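Local coordinates for ferritin like protein (Caulobacter vibrioides, PDB 3HL1) that is of unknown function but belongs to the ferritin-like family and probably binds metal, at residues 89-100 and 119-130. Sequence-based numbering, arbitrary orientation. Where two conformers were deposited one is given.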
loop_
_atom_site.group_PDB
_atom_site.type_symbol
_atom_site.label_atom_id
_atom_site.label_comp_id
_atom_site.label_asym_id
_atom_site.label_seq_id
_atom_site.Cartn_x
_atom_site.Cartn_y
_atom_site.Cartn_z
ATOM N N PHE A 89 11.198 -5.801 -10.951
ATOM C CA PHE A 89 11.448 -4.795 -11.982
ATOM C C PHE A 89 12.254 -5.371 -13.156
ATOM O O PHE A 89 12.274 -4.787 -14.233
ATOM C CB PHE A 89 12.109 -3.552 -11.375
ATOM C CG PHE A 89 11.241 -2.877 -10.339
ATOM C CD1 PHE A 89 10.024 -2.351 -10.688
ATOM C CD2 PHE A 89 11.632 -2.817 -9.014
ATOM C CE1 PHE A 89 9.207 -1.739 -9.745
ATOM C CE2 PHE A 89 10.815 -2.230 -8.037
ATOM C CZ PHE A 89 9.587 -1.690 -8.405
ATOM N N ASP A 90 12.878 -6.521 -12.917
ATOM C CA ASP A 90 13.667 -7.245 -13.919
ATOM C C ASP A 90 12.742 -7.718 -15.006
ATOM O O ASP A 90 13.184 -8.097 -16.071
ATOM C CB ASP A 90 14.336 -8.509 -13.356
ATOM C CG ASP A 90 15.465 -8.227 -12.382
ATOM O OD1 ASP A 90 16.006 -7.100 -12.355
ATOM O OD2 ASP A 90 15.826 -9.179 -11.649
ATOM N N LEU A 91 11.445 -7.760 -14.730
ATOM C CA LEU A 91 10.486 -8.148 -15.754
ATOM C C LEU A 91 10.233 -7.048 -16.791
ATOM O O LEU A 91 9.657 -7.295 -17.843
ATOM C CB LEU A 91 9.162 -8.586 -15.132
ATOM C CG LEU A 91 9.200 -9.806 -14.208
ATOM C CD1 LEU A 91 7.885 -10.003 -13.531
ATOM C CD2 LEU A 91 9.562 -11.057 -15.031
ATOM N N ASP A 92 10.613 -5.824 -16.468
ATOM C CA ASP A 92 10.242 -4.673 -17.261
ATOM C C ASP A 92 11.382 -4.269 -18.195
ATOM O O ASP A 92 12.540 -4.460 -17.877
ATOM C CB ASP A 92 9.939 -3.488 -16.327
ATOM C CG ASP A 92 8.821 -3.772 -15.354
ATOM O OD1 ASP A 92 7.937 -4.571 -15.733
ATOM O OD2 ASP A 92 8.830 -3.214 -14.226
ATOM N N THR A 93 11.029 -3.648 -19.309
ATOM C CA THR A 93 12.010 -3.178 -20.291
ATOM C C THR A 93 11.654 -1.727 -20.697
ATOM O O THR A 93 10.539 -1.450 -21.157
ATOM C CB THR A 93 12.021 -4.133 -21.493
ATOM O OG1 THR A 93 10.709 -4.173 -22.048
ATOM C CG2 THR A 93 12.409 -5.604 -21.068
ATOM N N PRO A 94 12.537 -0.766 -20.390
ATOM C CA PRO A 94 13.794 -0.918 -19.631
ATOM C C PRO A 94 13.479 -1.219 -18.160
ATOM O O PRO A 94 12.352 -0.959 -17.710
ATOM C CB PRO A 94 14.467 0.457 -19.780
ATOM C CG PRO A 94 13.323 1.415 -19.900
ATOM C CD PRO A 94 12.262 0.651 -20.710
ATOM N N ASN A 95 14.428 -1.831 -17.454
ATOM C CA ASN A 95 14.292 -2.051 -16.035
ATOM C C ASN A 95 14.267 -0.657 -15.415
ATOM O O ASN A 95 15.204 0.114 -15.592
ATOM C CB ASN A 95 15.442 -2.888 -15.510
ATOM C CG ASN A 95 15.276 -3.263 -14.088
ATOM O OD1 ASN A 95 14.619 -2.557 -13.306
ATOM N ND2 ASN A 95 15.858 -4.405 -13.721
ATOM N N PRO A 96 13.157 -0.299 -14.755
ATOM C CA PRO A 96 13.099 1.096 -14.254
ATOM C C PRO A 96 14.064 1.358 -13.116
ATOM O O PRO A 96 14.237 2.513 -12.770
ATOM C CB PRO A 96 11.637 1.243 -13.759
ATOM C CG PRO A 96 11.183 -0.170 -13.436
ATOM C CD PRO A 96 11.923 -1.045 -14.474
ATOM N N THR A 97 14.651 0.313 -12.511
ATOM C CA THR A 97 15.709 0.528 -11.499
ATOM C C THR A 97 16.990 1.111 -12.128
ATOM O O THR A 97 17.904 1.559 -11.410
ATOM C CB THR A 97 16.018 -0.754 -10.668
ATOM O OG1 THR A 97 16.609 -1.756 -11.505
ATOM C CG2 THR A 97 14.764 -1.281 -9.965
ATOM N N SER A 98 17.077 1.106 -13.467
ATOM C CA SER A 98 18.157 1.798 -14.183
ATOM C C SER A 98 17.919 3.296 -14.226
ATOM O O SER A 98 18.836 4.056 -14.468
ATOM C CB SER A 98 18.305 1.281 -15.620
ATOM O OG SER A 98 17.084 1.395 -16.344
ATOM N N ILE A 99 16.667 3.720 -14.025
ATOM C CA ILE A 99 16.301 5.134 -14.030
ATOM C C ILE A 99 16.225 5.694 -12.602
ATOM O O ILE A 99 16.790 6.718 -12.302
ATOM C CB ILE A 99 14.940 5.327 -14.718
ATOM C CG1 ILE A 99 15.015 4.848 -16.189
ATOM C CG2 ILE A 99 14.504 6.792 -14.627
ATOM C CD1 ILE A 99 13.661 4.400 -16.785
ATOM N N PHE A 100 15.491 4.991 -11.744
ATOM C CA PHE A 100 15.233 5.403 -10.381
ATOM C C PHE A 100 16.226 4.744 -9.479
ATOM O O PHE A 100 15.919 3.809 -8.766
ATOM C CB PHE A 100 13.783 5.042 -10.021
ATOM C CG PHE A 100 12.781 5.662 -10.931
ATOM C CD1 PHE A 100 12.583 7.047 -10.924
ATOM C CD2 PHE A 100 12.039 4.882 -11.812
ATOM C CE1 PHE A 100 11.642 7.648 -11.771
ATOM C CE2 PHE A 100 11.094 5.473 -12.672
ATOM C CZ PHE A 100 10.902 6.865 -12.655
ATOM N N CYS A 119 8.676 6.192 -6.656
ATOM C CA CYS A 119 8.444 6.255 -8.110
ATOM C C CYS A 119 8.377 4.850 -8.708
ATOM O O CYS A 119 7.491 4.541 -9.513
ATOM C CB CYS A 119 9.521 7.071 -8.832
ATOM S SG CYS A 119 9.450 8.857 -8.524
ATOM N N LEU A 120 9.277 3.986 -8.273
ATOM C CA LEU A 120 9.300 2.579 -8.687
ATOM C C LEU A 120 8.038 1.820 -8.282
ATOM O O LEU A 120 7.452 1.102 -9.090
ATOM C CB LEU A 120 10.520 1.904 -8.067
ATOM C CG LEU A 120 11.848 2.135 -8.767
ATOM C CD1 LEU A 120 12.974 1.722 -7.859
ATOM C CD2 LEU A 120 11.875 1.336 -10.048
ATOM N N ILE A 121 7.610 1.992 -7.052
ATOM C CA ILE A 121 6.402 1.292 -6.557
ATOM C C ILE A 121 5.206 1.619 -7.431
ATOM O O ILE A 121 4.416 0.743 -7.731
ATOM C CB ILE A 121 6.092 1.669 -5.107
ATOM C CG1 ILE A 121 7.075 1.016 -4.154
ATOM C CG2 ILE A 121 4.684 1.241 -4.696
ATOM C CD1 ILE A 121 7.193 1.838 -2.838
ATOM N N GLU A 122 5.060 2.889 -7.785
ATOM C CA GLU A 122 3.940 3.355 -8.560
ATOM C C GLU A 122 4.192 3.383 -10.072
ATOM O O GLU A 122 3.412 3.968 -10.821
ATOM C CB GLU A 122 3.543 4.773 -8.095
ATOM C CG GLU A 122 3.272 4.933 -6.573
ATOM C CD GLU A 122 1.899 4.416 -6.118
ATOM O OE1 GLU A 122 1.130 3.804 -6.930
ATOM O OE2 GLU A 122 1.578 4.626 -4.922
ATOM N N TYR A 123 5.267 2.755 -10.510
ATOM C CA TYR A 123 5.656 2.741 -11.916
ATOM C C TYR A 123 4.503 2.220 -12.783
ATOM O O TYR A 123 3.975 1.122 -12.505
ATOM C CB TYR A 123 6.863 1.836 -12.115
ATOM C CG TYR A 123 7.530 1.976 -13.457
ATOM C CD1 TYR A 123 8.106 3.190 -13.853
ATOM C CD2 TYR A 123 7.647 0.880 -14.306
ATOM C CE1 TYR A 123 8.735 3.296 -15.051
ATOM C CE2 TYR A 123 8.291 0.994 -15.514
ATOM C CZ TYR A 123 8.820 2.221 -15.869
ATOM O OH TYR A 123 9.500 2.352 -17.041
ATOM N N PRO A 124 4.101 2.993 -13.820
ATOM C CA PRO A 124 2.918 2.638 -14.613
ATOM C C PRO A 124 3.104 1.407 -15.492
ATOM O O PRO A 124 4.135 1.202 -16.107
ATOM C CB PRO A 124 2.698 3.889 -15.501
ATOM C CG PRO A 124 3.436 4.972 -14.827
ATOM C CD PRO A 124 4.641 4.293 -14.266
ATOM N N GLU A 125 2.088 0.583 -15.546
ATOM C CA GLU A 125 2.163 -0.657 -16.316
ATOM C C GLU A 125 2.520 -0.413 -17.776
ATOM O O GLU A 125 3.226 -1.228 -18.390
ATOM C CB GLU A 125 0.809 -1.330 -16.271
ATOM C CG GLU A 125 0.822 -2.729 -16.798
ATOM C CD GLU A 125 -0.552 -3.406 -16.819
ATOM O OE1 GLU A 125 -1.590 -2.785 -16.425
ATOM O OE2 GLU A 125 -0.551 -4.587 -17.254
ATOM N N TRP A 126 1.986 0.653 -18.362
ATOM C CA TRP A 126 2.246 0.904 -19.792
ATOM C C TRP A 126 3.731 1.130 -20.134
ATOM O O TRP A 126 4.176 0.841 -21.251
ATOM C CB TRP A 126 1.380 2.031 -20.347
ATOM C CG TRP A 126 1.712 3.380 -19.866
ATOM C CD1 TRP A 126 1.164 4.026 -18.791
ATOM C CD2 TRP A 126 2.629 4.306 -20.465
ATOM N NE1 TRP A 126 1.689 5.290 -18.680
ATOM C CE2 TRP A 126 2.593 5.488 -19.690
ATOM C CE3 TRP A 126 3.479 4.255 -21.583
ATOM C CZ2 TRP A 126 3.380 6.610 -19.992
ATOM C CZ3 TRP A 126 4.271 5.381 -21.888
ATOM C CH2 TRP A 126 4.210 6.539 -21.095
ATOM N N ARG A 127 4.499 1.643 -19.187
ATOM C CA ARG A 127 5.944 1.827 -19.393
ATOM C C ARG A 127 6.758 0.529 -19.312
ATOM O O ARG A 127 7.878 0.469 -19.785
ATOM C CB ARG A 127 6.435 2.856 -18.388
ATOM C CG ARG A 127 5.761 4.178 -18.640
ATOM C CD ARG A 127 5.864 5.067 -17.505
ATOM N NE ARG A 127 7.093 5.829 -17.506
ATOM C CZ ARG A 127 7.202 7.112 -17.820
ATOM N NH1 ARG A 127 8.398 7.680 -17.729
ATOM N NH2 ARG A 127 6.144 7.828 -18.206
ATOM N N THR A 128 6.191 -0.524 -18.714
ATOM C CA THR A 128 6.910 -1.802 -18.535
ATOM C C THR A 128 7.159 -2.544 -19.865
ATOM O O THR A 128 8.047 -3.391 -19.973
ATOM C CB THR A 128 6.154 -2.727 -17.560
ATOM O OG1 THR A 128 4.870 -3.116 -18.103
ATOM C CG2 THR A 128 5.985 -2.032 -16.219
ATOM N N GLN A 129 6.358 -2.215 -20.868
ATOM C CA GLN A 129 6.410 -2.884 -22.166
ATOM C C GLN A 129 6.329 -4.399 -22.012
ATOM O O GLN A 129 7.166 -5.128 -22.521
ATOM C CB GLN A 129 7.668 -2.514 -22.927
ATOM C CG GLN A 129 7.832 -1.045 -23.169
ATOM C CD GLN A 129 8.834 -0.791 -24.261
ATOM O OE1 GLN A 129 8.562 -1.082 -25.429
ATOM N NE2 GLN A 129 10.007 -0.262 -23.898
ATOM N N ARG A 130 5.367 -4.875 -21.236
ATOM C CA ARG A 130 5.154 -6.305 -21.194
ATOM C C ARG A 130 3.705 -6.675 -21.261
ATOM O O ARG A 130 2.834 -5.923 -20.850
ATOM C CB ARG A 130 5.855 -6.976 -20.010
ATOM C CG ARG A 130 5.456 -6.571 -18.637
ATOM C CD ARG A 130 6.287 -7.340 -17.627
ATOM N NE ARG A 130 5.619 -8.502 -17.026
ATOM C CZ ARG A 130 5.995 -9.781 -17.120
ATOM N NH1 ARG A 130 7.040 -10.168 -17.846
ATOM N NH2 ARG A 130 5.299 -10.697 -16.479
HETATM O O HOH W 1 9.132 -5.902 -20.706
HETATM O O HOH W 2 9.790 -0.047 -18.193
#
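Leu-120 fills a hollow walled by Phe-89, Pro-96, Thr-97 and Phe-100. Its CD2 sits over the centre of the Phe-89 ring, 4.0 Å from the centroid, while touching Pro-96 CB, and its CG packs against CB of Phe-100. With chi1 of Leu-120 at -80°, CG lies beside the backbone N and the branched end swings into this pocket. Pro-96 is the bump in return: its CB stands over the face of the Tyr-123 ring, 3.7 Å from the centroid, a CH-pi contact. Cys-119 CB covers one face of the Phe-100 ring off-centre, and Ile-99 CG2 lies over the opposite face. Water 2 meets Tyr-123 OH at the ring edge, 2.7 Å away, and donates to the carbonyls of Pro-94 and Arg-127. Farther along, Thr-93 N gives a nearly straight hydrogen bond to Thr-128 O (3.1 Å, 173°), and Gln-129 NE2 bonds weakly to Thr-93 O. Leu-91 CB lies over one face of the Arg-130 guanidinium, whose NE forms a salt bridge with Glu-146. The arrangement packs the long loop between helices 42-67 and 112-121 against the C-terminal end of helix 112-121 and the irregular segment that follows it, at the periphery of a ferritin-like helical fold.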